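Local coordinates for uncharacterized protein (Eubacterium rectale, PDB 5COZ) that is of unknown function but probably contains a YycH-like regulatory domain and is probably a membrane-tethered lipoprotein of the bacterial cell envelope, at residues Ala84-Leu89 with Val173-Glu178. Numbering follows the deposited sequence.
Sequences AKAINL and VKTAKE
Lys85 and Glu178 join two neighbouring helices through a salt bridge, in which Lys85 NZ donates a hydrogen bond of 3.0 Å to Glu178 OE2. The ammonium approaches this oxygen from the syn side of the carboxylate but lies 30° out of its plane. It engages one oxygen, since Glu178 OE1 stands 3.9 Å from Lys85 NZ. The two side chains cross at about a right angle, and Lys85 CE adds a contact of 3.6 Å to Glu178 OE2. With CG anti to the backbone N (chi1 -177°), Lys85 stretches out toward the other helix and bends only at its last torsion (chi4 -74°), which turns the ammonium to the carboxylate; the Glu178 chain, extended beyond CG, carries that carboxylate out to meet it.

Beneath the charged pair, Ala86 CB and Thr175 CG2 make a loose apolar contact at 4.4 Å, where the backbones come nearest, with the two CA atoms 7.2 Å apart. Both side chains also rest on Leu256 of strand 252-258, which places the seam between helices 73-87 and 165-178 where they lie on one face of the antiparallel sheet. Thr175 turns its hydroxyl back to its own helix, OG1 bonding to Leu171 O, and offers its methyl to the alanine. Just beyond Lys85, helix 73-87 ends in a Schellman motif, with Asn88 at positive phi and Leu89 N bonded to Ala84 O.

Lys174 NZ lies 5.7 Å from Lys85 NZ, and the negative charge of Glu178 probably offsets both. A glutamine in place of Glu178 would probably leave Lys85 without its countercharge beside that second lysine. Residues 84-89 and 173-178 thus bury a modest 132 Å² between them, apolar against the sheet and electrostatic on the more exposed side.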
ATOM      1  N   ALA A  84      11.032  -7.602  17.589  1.00 10.22           N
ATOM      2  CA  ALA A  84      11.093  -8.817  18.391  1.00 10.98           C
ATOM      3  C   ALA A  84       9.942  -8.852  19.407  1.00 15.73           C
ATOM      4  O   ALA A  84       9.380  -9.925  19.617  1.00 16.67           O
ATOM      5  CB  ALA A  84      12.448  -8.907  19.114  1.00 11.45           C
ATOM      6  N   LYS A  85       9.571  -7.687  19.991  1.00 13.80           N
ATOM      7  CA  LYS A  85       8.433  -7.623  20.932  1.00 14.49           C
ATOM      8  C   LYS A  85       7.137  -8.008  20.192  1.00 19.33           C
ATOM      9  O   LYS A  85       6.357  -8.846  20.658  1.00 19.61           O
ATOM     10  CB  LYS A  85       8.318  -6.215  21.544  1.00 16.03           C
ATOM     11  CG  LYS A  85       7.209  -6.087  22.598  1.00 27.98           C
ATOM     12  CD  LYS A  85       6.811  -4.637  22.814  1.00 39.39           C
ATOM     13  CE  LYS A  85       5.629  -4.463  23.747  1.00 48.03           C
ATOM     14  NZ  LYS A  85       4.343  -4.842  23.105  1.00 51.71           N
ATOM     15  N   ALA A  86       6.954  -7.435  18.991  1.00 16.13           N
ATOM     16  CA  ALA A  86       5.759  -7.687  18.182  1.00 15.50           C
ATOM     17  C   ALA A  86       5.548  -9.178  17.864  1.00 17.65           C
ATOM     18  O   ALA A  86       4.433  -9.675  18.048  1.00 18.05           O
ATOM     19  CB  ALA A  86       5.852  -6.889  16.890  1.00 15.64           C
ATOM     20  N   ILE A  87       6.586  -9.908  17.401  1.00 14.68           N
ATOM     21  CA  ILE A  87       6.421 -11.314  17.018  1.00 14.64           C
ATOM     22  C   ILE A  87       6.748 -12.285  18.171  1.00 18.32           C
ATOM     23  O   ILE A  87       6.756 -13.494  17.948  1.00 19.40           O
ATOM     24  CB  ILE A  87       7.218 -11.690  15.734  1.00 17.03           C
ATOM     25  CG1 ILE A  87       8.761 -11.565  15.937  1.00 16.55           C
ATOM     26  CG2 ILE A  87       6.716 -10.881  14.524  1.00 17.42           C
ATOM     27  CD1 ILE A  87       9.586 -12.346  14.916  1.00 16.01           C
ATOM     28  N   ASN A  88       7.050 -11.753  19.366  1.00 17.42           N
ATOM     29  CA  ASN A  88       7.391 -12.534  20.579  1.00 18.35           C
ATOM     30  C   ASN A  88       8.619 -13.417  20.315  1.00 21.77           C
ATOM     31  O   ASN A  88       8.648 -14.603  20.663  1.00 21.60           O
ATOM     32  CB  ASN A  88       6.178 -13.368  21.081  1.00 22.55           C
ATOM     33  CG  ASN A  88       6.299 -13.761  22.533  1.00 48.29           C
ATOM     34  OD1 ASN A  88       6.765 -12.988  23.382  1.00 44.20           O
ATOM     35  ND2 ASN A  88       5.891 -14.979  22.849  1.00 40.94           N
ATOM     36  N   LEU A  89       9.640 -12.824  19.660  1.00 17.75           N
ATOM     37  CA  LEU A  89      10.864 -13.556  19.343  1.00 17.92           C
ATOM     38  C   LEU A  89      11.652 -13.850  20.623  1.00 22.07           C
ATOM     39  O   LEU A  89      11.752 -12.981  21.487  1.00 23.57           O
ATOM     40  CB  LEU A  89      11.714 -12.717  18.371  1.00 18.06           C
ATOM     41  CG  LEU A  89      13.025 -13.331  17.909  1.00 23.23           C
ATOM     42  CD1 LEU A  89      12.814 -14.184  16.677  1.00 25.45           C
ATOM     43  CD2 LEU A  89      14.037 -12.236  17.563  1.00 22.69           C
ATOM     44  N   VAL A 173      -2.891  -0.765  15.335  1.00 10.30           N
ATOM     45  CA  VAL A 173      -2.714   0.675  15.593  1.00 10.40           C
ATOM     46  C   VAL A 173      -1.680   0.868  16.720  1.00 13.60           C
ATOM     47  O   VAL A 173      -0.779   1.705  16.607  1.00 12.65           O
ATOM     48  CB  VAL A 173      -4.100   1.311  15.909  1.00 12.95           C
ATOM     49  CG1 VAL A 173      -3.946   2.694  16.559  1.00 13.62           C
ATOM     50  CG2 VAL A 173      -4.958   1.401  14.643  1.00 13.09           C
ATOM     51  N   LYS A 174      -1.785   0.049  17.776  1.00 11.92           N
ATOM     52  CA  LYS A 174      -0.854   0.088  18.908  1.00 11.37           C
ATOM     53  C   LYS A 174       0.568  -0.265  18.434  1.00 13.31           C
ATOM     54  O   LYS A 174       1.526   0.395  18.835  1.00 14.08           O
ATOM     55  CB  LYS A 174      -1.334  -0.873  20.012  1.00 14.43           C
ATOM     56  CG  LYS A 174      -0.421  -0.988  21.229  1.00 21.96           C
ATOM     57  CD  LYS A 174      -0.878  -2.182  22.077  1.00 28.93           C
ATOM     58  CE  LYS A 174       0.052  -2.507  23.223  1.00 44.38           C
ATOM     59  NZ  LYS A 174      -0.158  -1.597  24.377  1.00 55.76           N
ATOM     60  N   THR A 175       0.693  -1.234  17.504  1.00 11.37           N
ATOM     61  CA  THR A 175       2.013  -1.642  16.994  1.00 10.88           C
ATOM     62  C   THR A 175       2.646  -0.531  16.143  1.00 12.16           C
ATOM     63  O   THR A 175       3.835  -0.258  16.285  1.00 12.51           O
ATOM     64  CB  THR A 175       1.893  -2.954  16.206  1.00 14.52           C
ATOM     65  OG1 THR A 175       1.295  -3.933  17.066  1.00 15.33           O
ATOM     66  CG2 THR A 175       3.246  -3.475  15.727  1.00 15.25           C
ATOM     67  N   ALA A 176       1.856   0.104  15.253  1.00 10.40           N
ATOM     68  CA  ALA A 176       2.411   1.195  14.447  1.00 10.53           C
ATOM     69  C   ALA A 176       2.874   2.339  15.361  1.00 12.84           C
ATOM     70  O   ALA A 176       3.901   2.954  15.101  1.00 11.07           O
ATOM     71  CB  ALA A 176       1.373   1.693  13.441  1.00 11.16           C
ATOM     72  N   LYS A 177       2.123   2.605  16.463  1.00 11.85           N
ATOM     73  CA  LYS A 177       2.490   3.654  17.420  1.00 12.22           C
ATOM     74  C   LYS A 177       3.804   3.289  18.111  1.00 14.55           C
ATOM     75  O   LYS A 177       4.692   4.139  18.203  1.00 15.33           O
ATOM     76  CB  LYS A 177       1.369   3.858  18.440  1.00 13.78           C
ATOM     77  CG  LYS A 177       1.602   5.016  19.406  1.00 21.47           C
ATOM     78  CD  LYS A 177       0.441   5.107  20.388  1.00 34.00           C
ATOM     79  CE  LYS A 177       0.701   6.059  21.533  1.00 48.35           C
ATOM     80  NZ  LYS A 177       0.638   7.480  21.098  1.00 60.02           N
ATOM     81  N   GLU A 178       3.946   2.029  18.569  1.00 13.66           N
ATOM     82  CA  GLU A 178       5.199   1.537  19.185  1.00 15.09           C
ATOM     83  C   GLU A 178       6.375   1.681  18.247  1.00 16.53           C
ATOM     84  O   GLU A 178       7.486   1.983  18.680  1.00 16.89           O
ATOM     85  CB  GLU A 178       5.099   0.046  19.526  1.00 17.65           C
ATOM     86  CG  GLU A 178       4.124  -0.353  20.608  1.00 32.37           C
ATOM     87  CD  GLU A 178       3.935  -1.854  20.784  1.00 51.66           C
ATOM     88  OE1 GLU A 178       4.267  -2.636  19.859  1.00 45.46           O
ATOM     89  OE2 GLU A 178       3.443  -2.247  21.862  1.00 40.91           O
TER